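Local coordinates for putative short-chain dehydrogenase/reductase (Burkholderia xenovorans, PDB 5IZ4), which is a putative short-chain dehydrogenase/reductase that binds ADP and may catalyse NADPH-dependent reduction of 3-oxoacyl groups carried on acyl carrier protein, at residues V16-G21 against S40-N45; Q67-D72 against D86-R91. All coordinates share one frame; numbering follows the deposited sequence.

Contact 1: V16-G21 against S40-N45. With ADP (adenosine-5'-diphosphate), chain B.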
ATOM      1  N   VAL A  16     -24.070  16.502  16.699  1.00 21.93           N
ATOM      2  CA  VAL A  16     -25.002  15.713  15.895  1.00 19.81           C
ATOM      3  C   VAL A  16     -24.233  14.740  15.009  1.00 18.09           C
ATOM      4  O   VAL A  16     -23.285  15.137  14.315  1.00 18.82           O
ATOM      5  CB  VAL A  16     -25.896  16.616  15.023  1.00 21.37           C
ATOM      6  CG1 VAL A  16     -26.682  15.772  14.025  1.00 20.12           C
ATOM      7  CG2 VAL A  16     -26.829  17.445  15.893  1.00 24.61           C
ATOM      8  N   CYS A  17     -24.669  13.480  15.001  1.00 17.24           N
ATOM      9  CA  CYS A  17     -24.161  12.478  14.075  1.00 18.18           C
ATOM     10  C   CYS A  17     -25.273  12.033  13.139  1.00 21.08           C
ATOM     11  O   CYS A  17     -26.378  11.718  13.594  1.00 20.24           O
ATOM     12  CB  CYS A  17     -23.592  11.267  14.814  1.00 19.65           C
ATOM     13  SG  CYS A  17     -22.858  10.060  13.678  1.00 20.12           S
ATOM     14  N   VAL A  18     -24.986  12.023  11.834  1.00 19.51           N
ATOM     15  CA  VAL A  18     -25.901  11.517  10.810  1.00 17.82           C
ATOM     16  C   VAL A  18     -25.389  10.159  10.342  1.00 21.79           C
ATOM     17  O   VAL A  18     -24.216  10.027   9.973  1.00 17.55           O
ATOM     18  CB  VAL A  18     -26.003  12.496   9.630  1.00 19.06           C
ATOM     19  CG1 VAL A  18     -26.928  11.938   8.538  1.00 19.58           C
ATOM     20  CG2 VAL A  18     -26.487  13.873  10.106  1.00 20.02           C
ATOM     21  N   ILE A  19     -26.253   9.146  10.359  1.00 15.29           N
ATOM     22  CA  ILE A  19     -25.860   7.777  10.018  1.00 16.99           C
ATOM     23  C   ILE A  19     -26.775   7.277   8.903  1.00 19.51           C
ATOM     24  O   ILE A  19     -27.984   7.129   9.118  1.00 23.20           O
ATOM     25  CB  ILE A  19     -25.941   6.840  11.238  1.00 17.80           C
ATOM     26  CG1 ILE A  19     -25.129   7.383  12.437  1.00 20.55           C
ATOM     27  CG2 ILE A  19     -25.459   5.430  10.884  1.00 22.02           C
ATOM     28  CD1 ILE A  19     -25.984   8.108  13.493  1.00 20.71           C
ATOM     29  N   THR A  20     -26.213   7.011   7.718  1.00 18.08           N
ATOM     30  CA  THR A  20     -27.012   6.288   6.731  1.00 17.41           C
ATOM     31  C   THR A  20     -26.843   4.788   6.946  1.00 19.63           C
ATOM     32  O   THR A  20     -25.923   4.340   7.625  1.00 19.13           O
ATOM     33  CB  THR A  20     -26.643   6.640   5.287  1.00 22.85           C
ATOM     34  OG1 THR A  20     -25.315   6.177   4.985  1.00 16.54           O
ATOM     35  CG2 THR A  20     -26.758   8.144   5.035  1.00 24.08           C
ATOM     36  N   GLY A  21     -27.749   4.008   6.359  1.00 18.03           N
ATOM     37  CA  GLY A  21     -27.730   2.583   6.628  1.00 19.29           C
ATOM     38  C   GLY A  21     -27.957   2.269   8.084  1.00 21.72           C
ATOM     39  O   GLY A  21     -27.439   1.266   8.592  1.00 23.00           O
ATOM     40  N   SER A  40     -26.645  13.673  19.679  1.00 22.37           N
ATOM     41  CA  SER A  40     -27.910  13.511  18.983  1.00 21.75           C
ATOM     42  C   SER A  40     -27.655  12.755  17.689  1.00 19.37           C
ATOM     43  O   SER A  40     -26.645  12.982  17.014  1.00 21.22           O
ATOM     44  CB  SER A  40     -28.549  14.871  18.698  1.00 25.31           C
ATOM     45  OG  SER A  40     -28.754  15.603  19.896  1.00 22.84           O
ATOM     46  N   VAL A  41     -28.559  11.846  17.334  1.00 20.58           N
ATOM     47  CA  VAL A  41     -28.335  10.976  16.186  1.00 17.90           C
ATOM     48  C   VAL A  41     -29.482  11.134  15.201  1.00 20.13           C
ATOM     49  O   VAL A  41     -30.658  11.116  15.592  1.00 24.32           O
ATOM     50  CB  VAL A  41     -28.142   9.506  16.608  1.00 18.59           C
ATOM     51  CG1 VAL A  41     -26.842   9.372  17.394  1.00 20.52           C
ATOM     52  CG2 VAL A  41     -29.316   9.015  17.451  1.00 26.26           C
ATOM     53  N   ALA A  42     -29.128  11.349  13.933  1.00 17.39           N
ATOM     54  CA  ALA A  42     -30.081  11.331  12.828  1.00 18.42           C
ATOM     55  C   ALA A  42     -29.997   9.946  12.194  1.00 22.38           C
ATOM     56  O   ALA A  42     -28.982   9.592  11.580  1.00 20.81           O
ATOM     57  CB  ALA A  42     -29.779  12.438  11.822  1.00 20.26           C
ATOM     58  N   ILE A  43     -31.052   9.159  12.376  1.00 18.72           N
ATOM     59  CA  ILE A  43     -31.058   7.740  12.039  1.00 17.32           C
ATOM     60  C   ILE A  43     -31.569   7.594  10.612  1.00 24.16           C
ATOM     61  O   ILE A  43     -32.750   7.825  10.332  1.00 25.48           O
ATOM     62  CB  ILE A  43     -31.911   6.953  13.041  1.00 20.01           C
ATOM     63  CG1 ILE A  43     -31.179   6.887  14.389  1.00 23.26           C
ATOM     64  CG2 ILE A  43     -32.207   5.544  12.549  1.00 21.55           C
ATOM     65  CD1 ILE A  43     -32.101   6.596  15.543  1.00 23.50           C
ATOM     66  N   GLY A  44     -30.677   7.222   9.701  1.00 19.60           N
ATOM     67  CA  GLY A  44     -31.065   7.106   8.311  1.00 18.67           C
ATOM     68  C   GLY A  44     -31.679   5.770   7.980  1.00 22.35           C
ATOM     69  O   GLY A  44     -30.994   4.744   7.970  1.00 24.24           O
ATOM     70  N   ASN A  45     -32.981   5.778   7.726  1.00 20.56           N
ATOM     71  CA  ASN A  45     -33.721   4.597   7.318  1.00 24.32           C
ATOM     72  C   ASN A  45     -33.796   4.545   5.797  1.00 22.39           C
ATOM     73  O   ASN A  45     -33.871   5.580   5.130  1.00 26.86           O
ATOM     74  CB  ASN A  45     -35.139   4.625   7.906  1.00 22.35           C
ATOM     75  CG  ASN A  45     -35.961   3.432   7.490  1.00 22.59           C
ATOM     76  OD1 ASN A  45     -35.626   2.299   7.816  1.00 25.46           O
ATOM     77  ND2 ASN A  45     -37.049   3.678   6.773  1.00 24.50           N
TER
HETATM   78  PB  ADP B 300     -23.566  -3.937   7.261  1.00 75.41           P
HETATM   79  O1B ADP B 300     -23.430  -2.758   6.230  1.00 78.40           O
HETATM   80  O2B ADP B 300     -24.023  -3.551   8.698  1.00 71.57           O
HETATM   81  O3B ADP B 300     -22.486  -5.062   7.196  1.00 84.00           O
HETATM   82  PA  ADP B 300     -26.471  -4.052   6.359  1.00 60.68           P
HETATM   83  O1A ADP B 300     -27.082  -4.550   4.930  1.00 54.81           O
HETATM   84  O2A ADP B 300     -27.481  -4.310   7.521  1.00 64.01           O
HETATM   85  O3A ADP B 300     -25.021  -4.686   6.463  1.00 75.39           O
HETATM   86  O5' ADP B 300     -26.401  -2.434   6.019  1.00 56.09           O
HETATM   87  C5' ADP B 300     -26.802  -1.897   4.748  1.00 32.72           C
HETATM   88  C4' ADP B 300     -27.870  -0.853   5.084  1.00 31.35           C
HETATM   89  O4' ADP B 300     -28.013   0.112   3.968  1.00 23.89           O
HETATM   90  C3' ADP B 300     -29.283  -1.446   5.311  1.00 28.52           C
HETATM   91  O3' ADP B 300     -29.995  -0.736   6.285  1.00 36.78           O
HETATM   92  C2' ADP B 300     -29.912  -1.190   3.914  1.00 31.17           C
HETATM   93  O2' ADP B 300     -31.328  -1.183   4.103  1.00 38.43           O
HETATM   94  C1' ADP B 300     -29.379   0.199   3.614  1.00 22.00           C
HETATM   95  N9  ADP B 300     -29.513   0.533   2.181  1.00 22.36           N
HETATM   96  C8  ADP B 300     -29.436  -0.306   1.059  1.00 21.72           C
HETATM   97  N7  ADP B 300     -29.620   0.376  -0.047  1.00 21.69           N
HETATM   98  C5  ADP B 300     -29.826   1.685   0.344  1.00 22.64           C
HETATM   99  C6  ADP B 300     -30.074   2.842  -0.372  1.00 18.53           C
HETATM  100  N6  ADP B 300     -30.154   2.808  -1.724  1.00 22.84           N
HETATM  101  N1  ADP B 300     -30.235   3.994   0.291  1.00 18.56           N
HETATM  102  C2  ADP B 300     -30.162   3.992   1.633  1.00 18.47           C
HETATM  103  N3  ADP B 300     -29.934   2.935   2.390  1.00 23.66           N
HETATM  104  C4  ADP B 300     -29.763   1.787   1.720  1.00 23.10           C
HETATM  105  O   HOH W   1     -30.330   3.911   4.975  1.00 24.59           O

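Contact 2: Q67-D72 against D86-R91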
ATOM      1  N   GLN A  67     -31.125  12.459  22.011  1.00 24.31           N
ATOM      2  CA  GLN A  67     -32.130  12.989  21.101  1.00 26.92           C
ATOM      3  C   GLN A  67     -31.995  12.319  19.740  1.00 27.90           C
ATOM      4  O   GLN A  67     -30.888  12.026  19.279  1.00 26.54           O
ATOM      5  CB  GLN A  67     -31.980  14.497  20.954  1.00 28.54           C
ATOM      6  CG  GLN A  67     -32.265  15.276  22.211  1.00 35.33           C
ATOM      7  CD  GLN A  67     -32.012  16.750  22.011  1.00 39.86           C
ATOM      8  OE1 GLN A  67     -32.754  17.426  21.301  1.00 49.30           O
ATOM      9  NE2 GLN A  67     -30.938  17.252  22.613  1.00 37.63           N
ATOM     10  N   THR A  68     -33.132  12.093  19.082  1.00 24.28           N
ATOM     11  CA  THR A  68     -33.152  11.308  17.856  1.00 22.52           C
ATOM     12  C   THR A  68     -34.067  11.953  16.828  1.00 28.01           C
ATOM     13  O   THR A  68     -34.965  12.735  17.156  1.00 29.59           O
ATOM     14  CB  THR A  68     -33.646   9.873  18.094  1.00 25.48           C
ATOM     15  OG1 THR A  68     -34.974   9.911  18.640  1.00 26.04           O
ATOM     16  CG2 THR A  68     -32.728   9.121  19.044  1.00 21.75           C
ATOM     17  N   LEU A  69     -33.832  11.587  15.571  1.00 26.39           N
ATOM     18  CA  LEU A  69     -34.823  11.743  14.516  1.00 30.22           C
ATOM     19  C   LEU A  69     -34.552  10.649  13.498  1.00 28.08           C
ATOM     20  O   LEU A  69     -33.415  10.209  13.347  1.00 28.21           O
ATOM     21  CB  LEU A  69     -34.782  13.137  13.869  1.00 35.26           C
ATOM     22  CG  LEU A  69     -33.684  13.626  12.921  1.00 34.54           C
ATOM     23  CD1 LEU A  69     -33.810  13.036  11.517  1.00 31.17           C
ATOM     24  CD2 LEU A  69     -33.761  15.141  12.848  1.00 37.61           C
ATOM     25  N   ILE A  70     -35.597  10.196  12.814  1.00 24.36           N
ATOM     26  CA  ILE A  70     -35.451   9.215  11.745  1.00 21.54           C
ATOM     27  C   ILE A  70     -35.738   9.917  10.435  1.00 22.11           C
ATOM     28  O   ILE A  70     -36.746  10.627  10.314  1.00 26.62           O
ATOM     29  CB  ILE A  70     -36.395   8.012  11.925  1.00 30.37           C
ATOM     30  CG1 ILE A  70     -36.107   7.274  13.231  1.00 29.94           C
ATOM     31  CG2 ILE A  70     -36.270   7.064  10.742  1.00 34.27           C
ATOM     32  CD1 ILE A  70     -36.997   6.057  13.430  1.00 30.19           C
ATOM     33  N   PHE A  71     -34.874   9.712   9.447  1.00 21.99           N
ATOM     34  CA  PHE A  71     -35.168  10.178   8.102  1.00 25.49           C
ATOM     35  C   PHE A  71     -35.136   9.009   7.128  1.00 25.60           C
ATOM     36  O   PHE A  71     -34.369   8.054   7.301  1.00 28.52           O
ATOM     37  CB  PHE A  71     -34.191  11.293   7.661  1.00 25.06           C
ATOM     38  CG  PHE A  71     -32.752  10.855   7.537  1.00 23.21           C
ATOM     39  CD1 PHE A  71     -32.270  10.320   6.346  1.00 22.98           C
ATOM     40  CD2 PHE A  71     -31.868  11.015   8.596  1.00 23.80           C
ATOM     41  CE1 PHE A  71     -30.936   9.936   6.224  1.00 22.65           C
ATOM     42  CE2 PHE A  71     -30.537  10.632   8.481  1.00 25.53           C
ATOM     43  CZ  PHE A  71     -30.070  10.097   7.292  1.00 26.69           C
ATOM     44  N   ASP A  72     -36.003   9.075   6.120  1.00 24.07           N
ATOM     45  CA  ASP A  72     -35.923   8.154   4.997  1.00 23.29           C
ATOM     46  C   ASP A  72     -35.041   8.767   3.920  1.00 25.10           C
ATOM     47  O   ASP A  72     -35.124   9.971   3.653  1.00 28.32           O
ATOM     48  CB  ASP A  72     -37.299   7.858   4.401  1.00 27.17           C
ATOM     49  CG  ASP A  72     -38.190   7.046   5.315  1.00 30.79           C
ATOM     50  OD1 ASP A  72     -37.760   6.647   6.410  1.00 31.51           O
ATOM     51  OD2 ASP A  72     -39.346   6.802   4.913  1.00 34.03           O
ATOM     52  N   ASP A  86     -31.620  18.596   4.990  1.00 21.55           N
ATOM     53  CA  ASP A  86     -32.539  19.672   5.350  1.00 26.37           C
ATOM     54  C   ASP A  86     -33.299  19.345   6.627  1.00 24.85           C
ATOM     55  O   ASP A  86     -33.531  20.228   7.459  1.00 27.41           O
ATOM     56  CB  ASP A  86     -33.527  19.933   4.214  1.00 39.63           C
ATOM     57  CG  ASP A  86     -32.914  20.705   3.070  1.00 61.11           C
ATOM     58  OD1 ASP A  86     -31.807  21.254   3.249  1.00 67.25           O
ATOM     59  OD2 ASP A  86     -33.551  20.773   1.994  1.00 66.83           O
ATOM     60  N   MET A  87     -33.721  18.085   6.783  1.00 25.78           N
ATOM     61  CA  MET A  87     -34.447  17.697   7.989  0.66 31.35           C
ATOM     62  C   MET A  87     -33.564  17.828   9.223  1.00 30.42           C
ATOM     63  O   MET A  87     -34.012  18.322  10.266  1.00 26.92           O
ATOM     64  CB  MET A  87     -34.982  16.269   7.846  0.66 33.23           C
ATOM     65  CG  MET A  87     -35.794  15.766   9.040  0.66 38.67           C
ATOM     66  SD  MET A  87     -36.346  14.046   8.883  0.66 42.44           S
ATOM     67  CE  MET A  87     -37.100  14.092   7.258  0.66 48.33           C
ATOM     68  N   VAL A  88     -32.307  17.395   9.120  1.00 24.40           N
ATOM     69  CA  VAL A  88     -31.362  17.511  10.223  1.00 25.00           C
ATOM     70  C   VAL A  88     -31.065  18.973  10.519  1.00 25.59           C
ATOM     71  O   VAL A  88     -31.013  19.387  11.685  1.00 29.48           O
ATOM     72  CB  VAL A  88     -30.080  16.728   9.886  1.00 22.35           C
ATOM     73  CG1 VAL A  88     -29.042  16.870  11.015  1.00 27.51           C
ATOM     74  CG2 VAL A  88     -30.419  15.268   9.627  1.00 21.14           C
ATOM     75  N   ALA A  89     -30.863  19.779   9.473  1.00 27.78           N
ATOM     76  CA  ALA A  89     -30.597  21.199   9.668  1.00 27.67           C
ATOM     77  C   ALA A  89     -31.748  21.882  10.393  1.00 31.97           C
ATOM     78  O   ALA A  89     -31.523  22.695  11.295  1.00 30.47           O
ATOM     79  CB  ALA A  89     -30.346  21.881   8.321  1.00 28.42           C
ATOM     80  N   SER A  90     -32.988  21.563  10.016  1.00 28.87           N
ATOM     81  CA  SER A  90     -34.137  22.210  10.644  1.00 31.70           C
ATOM     82  C   SER A  90     -34.238  21.867  12.122  1.00 33.39           C
ATOM     83  O   SER A  90     -34.646  22.713  12.928  1.00 37.44           O
ATOM     84  CB  SER A  90     -35.431  21.807   9.937  1.00 41.29           C
ATOM     85  OG  SER A  90     -35.327  22.018   8.543  1.00 54.52           O
ATOM     86  N   ARG A  91     -33.863  20.646  12.496  1.00 29.36           N
ATOM     87  CA  ARG A  91     -34.017  20.206  13.877  0.74 29.66           C
ATOM     88  C   ARG A  91     -32.896  20.740  14.768  1.00 32.94           C
ATOM     89  O   ARG A  91     -33.158  21.286  15.846  1.00 33.19           O
ATOM     90  CB  ARG A  91     -34.072  18.678  13.917  0.74 30.71           C
ATOM     91  CG  ARG A  91     -34.161  18.080  15.304  0.74 31.78           C
ATOM     92  CD  ARG A  91     -35.592  18.031  15.838  0.74 31.95           C
ATOM     93  NE  ARG A  91     -35.596  17.388  17.147  0.74 31.66           N
ATOM     94  CZ  ARG A  91     -35.647  16.073  17.333  0.74 33.91           C
ATOM     95  NH1 ARG A  91     -35.624  15.572  18.561  0.74 35.63           N
ATOM     96  NH2 ARG A  91     -35.723  15.258  16.291  0.74 30.98           N
TER

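Contact 1: V16-G21 against S40-N45
Ile19 reaches Val41 through its first two torsions: chi1 of -54° sets CG1 anti to the carbonyl carbon, and chi2 of 99°, well off a staggered value, carries CD1 across to the neighbouring strand. The two side chains cross obliquely, with Ile19 CD1 4.0 Å from Val41 CB and marginally closer to Ala42 O. On the other face of the sheet, Val18 holds CG2 beside its own backbone N, from where the methyl meets Ala42 CB at 4.0 Å. These contacts accompany a classic parallel ladder. Cys17 N donates to Ser40 O (2.9 Å), Ala42 N to Cys17 O (2.8 Å) and Ile19 N to Ala42 O (3.0 Å), all nearly straight. The last rung, Gly44 N to Ile19 O at 2.8 Å, is bent to 135° at the hydrogen. Beyond it the direct pairing gives way to a water that accepts from Gly21 N at 2.9 Å and lies near Gly44 O. This is where the TGxxxGxG motif of the short-chain dehydrogenases begins, with Thr20 and Gly21. Gly21 turns the chain with a positive phi and brings its CA to 3.6 Å from ADP O4', so the strand leads straight into the nucleotide pocket. Thr20 OG1, meanwhile, is bonded to Ala102 N. The pair opens the Rossmann fold as a beta-alpha-beta unit, with helix 25-36 connecting the two strands. Strand 97-100 flanks strand 16-20, and strand 68-72 flanks strand 40-45. Val88 and Trp92 of helix 78-92 cover the face bearing Val16, Ser40 and Ala42, whereas helix 51-63 packs on Val41 and Ile43 from the other face.

Contact 2: Q67-D72 against D86-R91
A beta-alpha step of the Rossmann fold meets itself here: Leu69 of strand 68-72 packs on Met87, Val88 and Arg91 of helix 78-92, the helix that follows the strand in the chain, and Phe71 packs on Met87. As expected of such a unit, the two run nearly antiparallel, at 157°. The strand lies at the border of the sheet within this chain, and the helix lies over the sheet beside it, also covering strands 40-45 and 16-20, before the chain enters strand 97-100. Leu69 carries most of the apolar contact and runs alongside Met87 and Arg91, each pointing the opposite way to it. Its CD1 lies 3.8 Å from Met87 SD, while its CD2 rests against the aliphatic base of Arg91, 3.7 Å from CB. Val88 adds a looser contact, its CG2 4.5 Å from Leu69 CD1, and continues inward to Val16, Val18 and Ala42. Met87, given here in one of two modelled conformers, also brings SD to Phe71 CB (3.7 Å) and near the carbonyl O of Ile70. The Phe71 ring itself leads away from this helical segment and touches Val18 and Ala84. The exposed end of the contact is polar. Arg91, likewise modelled in two conformers, has CG anti to its backbone N; a bend at chi2 of 84° then turns CD, and the chain beyond it brings the guanidinium to the strand with its edge leading. In this conformer the carbonyl O of Thr68 accepts from both terminal nitrogens, while the Thr68 hydroxyl bonds instead to Glu58. Arg91 NH2 donates to Thr68 O at 2.8 Å, tilted 33° out of the carbonyl plane. The second bond, from Arg91 NH1 to the same Thr68 O, is weak at 3.2 Å.

How the contacts relate
The two contacts illustrate how a Rossmann sheet is held within its plane and between its layers. Contact 1 is wholly buried and joins neighbouring parallel strands by backbone bonds; contact 2 is only partly buried and sets a helix on the sheet mainly through side chains, with one strand carbonyl as acceptor, grading from apolar to a cationic group at its exposed end. They meet directly, because strands 40-45 and 68-72 are adjacent: Ile43 N probably bonds to Leu69 O at 2.8 Å, and Asn45 N likewise to Phe71 O. The Phe71 ring reaches back over contact 1, with CZ 3.3 Å from Gly44 CA. Contact 1 includes a residue of the ADP pocket, whereas contact 2 lies farther out.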